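Local coordinates for DltD domain-containing protein (Beauveria bassiana, PDB 7D78), which probably acts as an alpha/beta-hydrolase-fold thioesterase that closes polyketide chains into medium-ring lactones, at residues I38-R43 against N81-D86; F44-G49 against L120-S125; T263-T268 against E290-G295. One frame throughout, in Å; residues are numbered along the deposited sequence.

Interaction 1 (I38-R43 against N81-D86); sequences IIIRGR and NTYIYD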
# COMPACT_ATOMS: atom_id res chain seq x y z
N ILE A 38 15.11 -11.23 0.74
CA ILE A 38 15.50 -10.66 2.03
C ILE A 38 15.38 -11.75 3.09
O ILE A 38 14.54 -12.65 2.99
CB ILE A 38 14.61 -9.43 2.33
CG1 ILE A 38 15.32 -8.14 1.95
CG2 ILE A 38 14.13 -9.37 3.78
CD1 ILE A 38 15.78 -8.12 0.52
N ILE A 39 16.26 -11.72 4.10
CA ILE A 39 16.22 -12.67 5.21
C ILE A 39 15.62 -11.98 6.43
O ILE A 39 16.16 -10.98 6.90
CB ILE A 39 17.61 -13.22 5.54
CG1 ILE A 39 18.29 -13.78 4.29
CG2 ILE A 39 17.53 -14.26 6.66
CD1 ILE A 39 17.93 -15.19 4.00
N ILE A 40 14.53 -12.54 6.95
CA ILE A 40 13.96 -12.13 8.24
C ILE A 40 14.56 -13.02 9.32
O ILE A 40 14.62 -14.25 9.15
CB ILE A 40 12.42 -12.26 8.23
CG1 ILE A 40 11.80 -11.36 7.15
CG2 ILE A 40 11.84 -12.03 9.63
CD1 ILE A 40 12.02 -9.89 7.39
N ARG A 41 15.00 -12.43 10.43
CA ARG A 41 15.64 -13.17 11.51
C ARG A 41 14.84 -13.05 12.80
O ARG A 41 14.31 -11.98 13.12
CB ARG A 41 17.10 -12.68 11.74
CG ARG A 41 17.94 -12.81 10.47
CD ARG A 41 19.44 -12.61 10.68
NE ARG A 41 20.14 -12.95 9.43
CZ ARG A 41 20.24 -12.12 8.40
NH1 ARG A 41 19.72 -10.90 8.48
NH2 ARG A 41 20.86 -12.50 7.29
N GLY A 42 14.78 -14.15 13.56
CA GLY A 42 14.05 -14.14 14.81
C GLY A 42 14.43 -15.28 15.73
O GLY A 42 15.28 -16.12 15.41
N ARG A 43 13.79 -15.29 16.91
CA ARG A 43 13.96 -16.34 17.91
C ARG A 43 12.81 -17.32 17.79
O ARG A 43 11.65 -16.92 17.81
CB ARG A 43 13.96 -15.77 19.33
CG ARG A 43 14.99 -14.70 19.63
CD ARG A 43 14.80 -14.28 21.07
NE ARG A 43 15.92 -13.48 21.57
CZ ARG A 43 16.09 -13.17 22.84
NH1 ARG A 43 15.23 -13.61 23.76
NH2 ARG A 43 17.14 -12.44 23.21
N ASN A 81 4.94 -23.62 20.03
CA ASN A 81 6.06 -23.04 19.29
C ASN A 81 5.81 -21.55 19.15
O ASN A 81 4.70 -21.14 18.81
CB ASN A 81 6.20 -23.65 17.89
CG ASN A 81 6.50 -25.13 17.89
OD1 ASN A 81 7.63 -25.57 18.15
ND2 ASN A 81 5.50 -25.91 17.51
N THR A 82 6.83 -20.74 19.42
CA THR A 82 6.68 -19.29 19.33
C THR A 82 7.85 -18.71 18.55
O THR A 82 9.01 -19.02 18.83
CB THR A 82 6.59 -18.64 20.72
OG1 THR A 82 5.52 -19.25 21.46
CG2 THR A 82 6.28 -17.17 20.57
N TYR A 83 7.55 -17.87 17.56
CA TYR A 83 8.54 -17.18 16.75
C TYR A 83 8.37 -15.68 16.96
O TYR A 83 7.32 -15.12 16.62
CB TYR A 83 8.38 -17.53 15.27
CG TYR A 83 9.45 -16.98 14.33
CD1 TYR A 83 10.79 -17.24 14.56
CD2 TYR A 83 9.11 -16.26 13.18
CE1 TYR A 83 11.77 -16.78 13.70
CE2 TYR A 83 10.09 -15.80 12.30
CZ TYR A 83 11.43 -16.06 12.57
OH TYR A 83 12.43 -15.62 11.72
N ILE A 84 9.37 -15.03 17.56
CA ILE A 84 9.47 -13.58 17.58
C ILE A 84 10.53 -13.18 16.58
O ILE A 84 11.62 -13.77 16.55
CB ILE A 84 9.82 -13.04 18.98
CG1 ILE A 84 9.27 -13.93 20.10
CG2 ILE A 84 9.32 -11.61 19.16
CD1 ILE A 84 9.75 -13.47 21.46
N TYR A 85 10.24 -12.17 15.76
CA TYR A 85 11.16 -11.81 14.69
C TYR A 85 11.27 -10.29 14.58
O TYR A 85 10.38 -9.55 15.00
CB TYR A 85 10.72 -12.41 13.33
CG TYR A 85 9.46 -11.76 12.78
CD1 TYR A 85 8.21 -12.19 13.19
CD2 TYR A 85 9.54 -10.70 11.87
CE1 TYR A 85 7.04 -11.58 12.72
CE2 TYR A 85 8.39 -10.08 11.40
CZ TYR A 85 7.15 -10.52 11.82
OH TYR A 85 6.03 -9.91 11.34
N ASP A 86 12.41 -9.85 14.03
CA ASP A 86 12.60 -8.46 13.66
C ASP A 86 12.03 -8.24 12.27
O ASP A 86 12.48 -8.89 11.31
CB ASP A 86 14.08 -8.09 13.66
CG ASP A 86 14.66 -8.00 15.08
OD1 ASP A 86 13.91 -7.68 16.01
OD2 ASP A 86 15.89 -8.21 15.23

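Interaction 2 (F44-G49 against L120-S125); sequences FYAVDG and LPSVDS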
# COMPACT_ATOMS: atom_id res chain seq x y z
N PHE A 44 13.14 -18.61 17.68
CA PHE A 44 12.14 -19.67 17.62
C PHE A 44 12.22 -20.47 18.91
O PHE A 44 13.25 -21.07 19.21
CB PHE A 44 12.36 -20.57 16.41
CG PHE A 44 11.30 -21.62 16.24
CD1 PHE A 44 10.01 -21.26 15.89
CD2 PHE A 44 11.59 -22.96 16.44
CE1 PHE A 44 9.02 -22.21 15.72
CE2 PHE A 44 10.62 -23.93 16.28
CZ PHE A 44 9.32 -23.55 15.92
N TYR A 45 11.13 -20.45 19.67
CA TYR A 45 11.01 -21.19 20.93
C TYR A 45 10.24 -22.47 20.62
O TYR A 45 9.01 -22.45 20.51
CB TYR A 45 10.29 -20.33 21.97
CG TYR A 45 11.04 -19.09 22.44
CD1 TYR A 45 11.13 -17.96 21.64
CD2 TYR A 45 11.63 -19.05 23.70
CE1 TYR A 45 11.79 -16.81 22.07
CE2 TYR A 45 12.30 -17.91 24.15
CZ TYR A 45 12.38 -16.79 23.33
OH TYR A 45 13.04 -15.66 23.76
N ALA A 46 10.96 -23.58 20.46
CA ALA A 46 10.38 -24.84 20.01
C ALA A 46 9.75 -25.61 21.17
O ALA A 46 10.12 -25.44 22.33
CB ALA A 46 11.44 -25.72 19.35
N VAL A 47 8.79 -26.47 20.85
CA VAL A 47 8.25 -27.41 21.81
C VAL A 47 8.62 -28.81 21.35
O VAL A 47 8.94 -29.05 20.18
CB VAL A 47 6.73 -27.28 22.00
CG1 VAL A 47 6.37 -25.87 22.44
CG2 VAL A 47 5.99 -27.67 20.72
N ASP A 48 8.60 -29.75 22.29
CA ASP A 48 8.88 -31.14 21.96
C ASP A 48 7.74 -31.72 21.14
O ASP A 48 6.58 -31.33 21.30
CB ASP A 48 9.09 -31.97 23.22
CG ASP A 48 10.25 -31.47 24.07
OD1 ASP A 48 11.34 -31.23 23.52
OD2 ASP A 48 10.06 -31.32 25.30
N GLY A 49 8.07 -32.65 20.25
CA GLY A 49 7.04 -33.27 19.44
C GLY A 49 6.59 -32.33 18.34
O GLY A 49 7.39 -31.66 17.69
N LEU A 120 8.73 -26.22 9.67
CA LEU A 120 9.67 -26.70 10.67
C LEU A 120 9.17 -28.01 11.29
O LEU A 120 7.96 -28.28 11.31
CB LEU A 120 9.87 -25.64 11.75
CG LEU A 120 10.51 -24.34 11.26
CD1 LEU A 120 10.65 -23.36 12.41
CD2 LEU A 120 11.87 -24.61 10.61
N PRO A 121 10.08 -28.85 11.80
CA PRO A 121 9.68 -30.21 12.24
C PRO A 121 8.72 -30.23 13.42
O PRO A 121 7.87 -31.13 13.49
CB PRO A 121 11.02 -30.87 12.63
CG PRO A 121 12.08 -30.03 11.99
CD PRO A 121 11.54 -28.64 11.90
N SER A 122 8.82 -29.28 14.34
CA SER A 122 7.97 -29.25 15.53
C SER A 122 6.65 -28.51 15.32
O SER A 122 5.86 -28.41 16.26
CB SER A 122 8.73 -28.61 16.69
OG SER A 122 8.94 -27.23 16.44
N VAL A 123 6.39 -27.98 14.13
CA VAL A 123 5.26 -27.09 13.91
C VAL A 123 4.15 -27.84 13.20
O VAL A 123 4.38 -28.53 12.20
CB VAL A 123 5.69 -25.86 13.09
CG1 VAL A 123 4.49 -25.00 12.75
CG2 VAL A 123 6.73 -25.05 13.88
N ASP A 124 2.94 -27.73 13.74
CA ASP A 124 1.73 -28.23 13.10
C ASP A 124 1.23 -27.16 12.14
O ASP A 124 0.67 -26.14 12.57
CB ASP A 124 0.69 -28.57 14.16
CG ASP A 124 -0.56 -29.20 13.60
OD1 ASP A 124 -0.82 -29.06 12.38
OD2 ASP A 124 -1.27 -29.85 14.39
N SER A 125 1.42 -27.38 10.84
CA SER A 125 1.05 -26.38 9.84
C SER A 125 -0.45 -26.09 9.81
O SER A 125 -0.87 -25.12 9.18
CB SER A 125 1.51 -26.85 8.45
OG SER A 125 0.73 -27.96 8.04

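Interaction 3 (T263-T268 against E290-G295); sequences TPELDT and EAKGKG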
# COMPACT_ATOMS: atom_id res chain seq x y z
N THR A 263 -7.18 -4.54 24.72
CA THR A 263 -7.12 -3.09 24.68
C THR A 263 -6.81 -2.54 26.06
O THR A 263 -7.49 -2.90 27.03
CB THR A 263 -8.46 -2.52 24.17
OG1 THR A 263 -8.64 -2.88 22.80
CG2 THR A 263 -8.50 -0.99 24.31
N PRO A 264 -5.82 -1.65 26.19
CA PRO A 264 -5.55 -1.03 27.50
C PRO A 264 -6.59 0.05 27.77
O PRO A 264 -6.86 0.89 26.91
CB PRO A 264 -4.15 -0.43 27.34
CG PRO A 264 -3.69 -0.79 25.91
CD PRO A 264 -4.94 -1.10 25.15
N GLU A 265 -7.17 0.02 28.98
CA GLU A 265 -8.15 1.03 29.36
C GLU A 265 -7.61 2.44 29.17
O GLU A 265 -8.32 3.32 28.66
CB GLU A 265 -8.59 0.84 30.82
CG GLU A 265 -9.70 1.81 31.22
CD GLU A 265 -9.91 1.89 32.73
OE1 GLU A 265 -9.02 1.45 33.48
OE2 GLU A 265 -10.98 2.40 33.14
N LEU A 266 -6.37 2.68 29.58
CA LEU A 266 -5.77 4.00 29.58
C LEU A 266 -4.74 4.16 28.45
O LEU A 266 -3.68 4.75 28.63
CB LEU A 266 -5.13 4.30 30.93
CG LEU A 266 -6.10 4.08 32.10
CD1 LEU A 266 -5.41 4.34 33.44
CD2 LEU A 266 -7.30 4.99 31.94
N ASP A 267 -5.06 3.64 27.27
CA ASP A 267 -4.15 3.74 26.14
C ASP A 267 -4.08 5.19 25.67
O ASP A 267 -5.05 5.71 25.10
CB ASP A 267 -4.62 2.83 25.01
CG ASP A 267 -3.52 2.55 24.00
OD1 ASP A 267 -2.71 3.46 23.75
OD2 ASP A 267 -3.48 1.42 23.45
N THR A 268 -2.95 5.86 25.90
CA THR A 268 -2.73 7.22 25.44
C THR A 268 -2.08 7.30 24.07
O THR A 268 -1.80 8.41 23.60
CB THR A 268 -1.86 7.99 26.43
OG1 THR A 268 -0.66 7.24 26.67
CG2 THR A 268 -2.60 8.22 27.75
N GLU A 290 -10.35 -5.94 28.09
CA GLU A 290 -9.87 -4.63 28.51
C GLU A 290 -8.93 -4.81 29.69
O GLU A 290 -9.29 -5.45 30.68
CB GLU A 290 -11.03 -3.71 28.90
CG GLU A 290 -10.58 -2.35 29.43
CD GLU A 290 -11.74 -1.37 29.57
OE1 GLU A 290 -12.86 -1.83 29.86
OE2 GLU A 290 -11.54 -0.16 29.36
N ALA A 291 -7.72 -4.26 29.57
CA ALA A 291 -6.72 -4.33 30.64
C ALA A 291 -6.85 -3.07 31.49
O ALA A 291 -6.33 -2.01 31.14
CB ALA A 291 -5.31 -4.48 30.07
N LYS A 292 -7.55 -3.19 32.63
CA LYS A 292 -7.88 -2.02 33.45
C LYS A 292 -6.61 -1.34 33.95
O LYS A 292 -5.64 -1.99 34.32
CB LYS A 292 -8.75 -2.43 34.64
CG LYS A 292 -10.17 -2.76 34.26
CD LYS A 292 -11.02 -1.51 34.08
CE LYS A 292 -12.05 -1.72 32.98
NZ LYS A 292 -13.02 -0.59 32.90
N GLY A 293 -6.64 -0.01 33.95
CA GLY A 293 -5.52 0.78 34.42
C GLY A 293 -4.25 0.69 33.62
O GLY A 293 -3.23 1.25 34.04
N LYS A 294 -4.26 0.00 32.47
CA LYS A 294 -3.04 -0.19 31.69
C LYS A 294 -2.95 0.82 30.55
O LYS A 294 -3.96 1.34 30.08
CB LYS A 294 -2.96 -1.61 31.14
CG LYS A 294 -2.80 -2.66 32.23
CD LYS A 294 -1.73 -2.24 33.22
CE LYS A 294 -1.62 -3.24 34.36
NZ LYS A 294 -1.06 -4.53 33.91
N GLY A 295 -1.72 1.08 30.12
CA GLY A 295 -1.44 1.89 28.96
C GLY A 295 -0.96 1.06 27.78
O GLY A 295 -0.92 -0.17 27.82
O HOH W 1 -10.96 2.91 27.91

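Interaction 1 (I38-R43 against N81-D86)
The Tyr83 ring lies obliquely against the backbone of Gly42 and Arg43, and the Tyr85 ring meets CG2 of Ile40, also obliquely; both rings belong to the antiparallel pairing of strands 39-45 and 81-86 in the mixed sheet of the alpha/beta hydrolase fold. With CG swung opposite the backbone N (chi1 -174°), the Tyr83 ring comes over to strand 39-45 and puts CE1 3.7 Å from Gly42 CA; its OH bonds to Val30 O of strand 28-33, on the far side of strand 39-45. A CB on Gly42 would collide with the Tyr83 ring and with Ile84 O, which probably explains a glycine at this point, where Gly42 CA and Tyr85 CA are 3.7 Å apart. Ile40 CG2 sits 3.5 Å from Tyr85 CD2, while the hydroxyl of Tyr85 bonds to Thr57. Leu110 and Ile113 of helix 103-118 also touch the Tyr85 side chain. Asp86 and Arg41, on the opposite face from Tyr85, form salt bridges to Lys64 and to Glu31 and Asp94 respectively. Arg43 and Ile84 exchange a reciprocal pair of backbone bonds, and beyond Gly42 the N of Asp86 donates to Arg41 O at 3.0 Å, with an N-H...O angle of 164°.

Interaction 2 (F44-G49 against L120-S125)
Leu120 CD1 sits over the centre of one face of the Phe44 ring, a CH-pi contact 3.8 Å from the ring centroid and 11° off its normal. Phe44 and Leu120 come from opposite directions. This joins the end of strand 39-45 to the type I turn Leu120-Val123, which follows helix 103-118 and leads towards strand 127-133 of the alpha/beta hydrolase sheet. Ser122 OG lies in the plane of the same ring at its edge, 3.7 Å from Phe44 CE2, and Val123 CG2 comes in obliquely to 3.6 Å from Phe44 CZ. Three side chains of the turn, Leu120, Ser122 and Val123, thus meet one phenylalanine ring, which is extended towards them with CG opposite its backbone N (chi1 -176°). Farther along, the loop after the strand wraps past Ser122, whose CB touches the carbonyl oxygens of Val47 and Gly49. Asn81 on strand 81-86 helps position this shell: its OD1 bonds both Ser122 OG and Val47 N, tying turn and loop to one amide oxygen. Backbone bonds of Ser122 and Asp124 with Gly51 add a further tie. No hydrogen bond joins the two segments directly; their backbones meet through a CA-H...O contact, Ser122 CA to Gly49 O at 3.3 Å.

Interaction 3 (T263-T268 against E290-G295)
The C-terminal ends of strands 259-264 and 286-291, parallel neighbours in a beta-alpha-beta unit, run here into two turns; the first carries Asp267, probably the acid of a Ser-His-Asp triad with Ser134 and His296. Ala291 N donates to Thr263 O, and Glu265 N donates to Ala291 O at 3.1 Å. That oxygen also accepts Lys294 N, which closes the type II turn Ala291-Lys294, and the two donors approach from opposite faces of its carbonyl plane. One residue on, Leu266 N reaches Lys294 O at 2.8 Å. The side chain of Glu265, extended with its CG trans to the main-chain nitrogen (chi1 -176°), reaches across to the Ala291-Lys294 turn, and its OE1 accepts Gly293 N at 2.8 Å, nearly along the C-O axis. Its OE2 is 3.6 Å from Lys292 NZ, a long salt bridge, and that ammonium also pairs with Glu290 OE1 at 3.3 Å. Replacing Glu265 with an alanine would probably leave Gly293 N without its acceptor and Lys292 with one fewer carboxylate, setting the turn freer to move. A water donates to Glu265 O and, weakly, to Glu290 OE2. With OE2 of Glu265 and OE2 of Glu290 4.6 Å apart and the two carboxylate planes 78° apart, the shared lysine probably offsets carboxylate repulsion, and the backbone bonds probably help hold the turn from which Asp267 OD2 bonds His296 ND1.

All three contacts reach the same mixed sheet. Interactions 1 and 2 adjoin on one flank, their centres about 14 Å apart, and both use strand 39-45: Tyr45 N and Thr82 O are 2.7 Å apart, a probable hydrogen bond that continues the strand pairing into the second contact, and Asn81 OD1 lies 2.7 Å from Ser122 OG, a second probable hydrogen bond between the two contacts. Interaction 3 lies across the chain's centre from interaction 1, about 28 Å between centres, and about 33 Å from interaction 2. It holds Asp267 of the probable triad; from the other flank, the side chain of Tyr85 in interaction 1 lies near, without touching, the likely nucleophile elbow around Ser134.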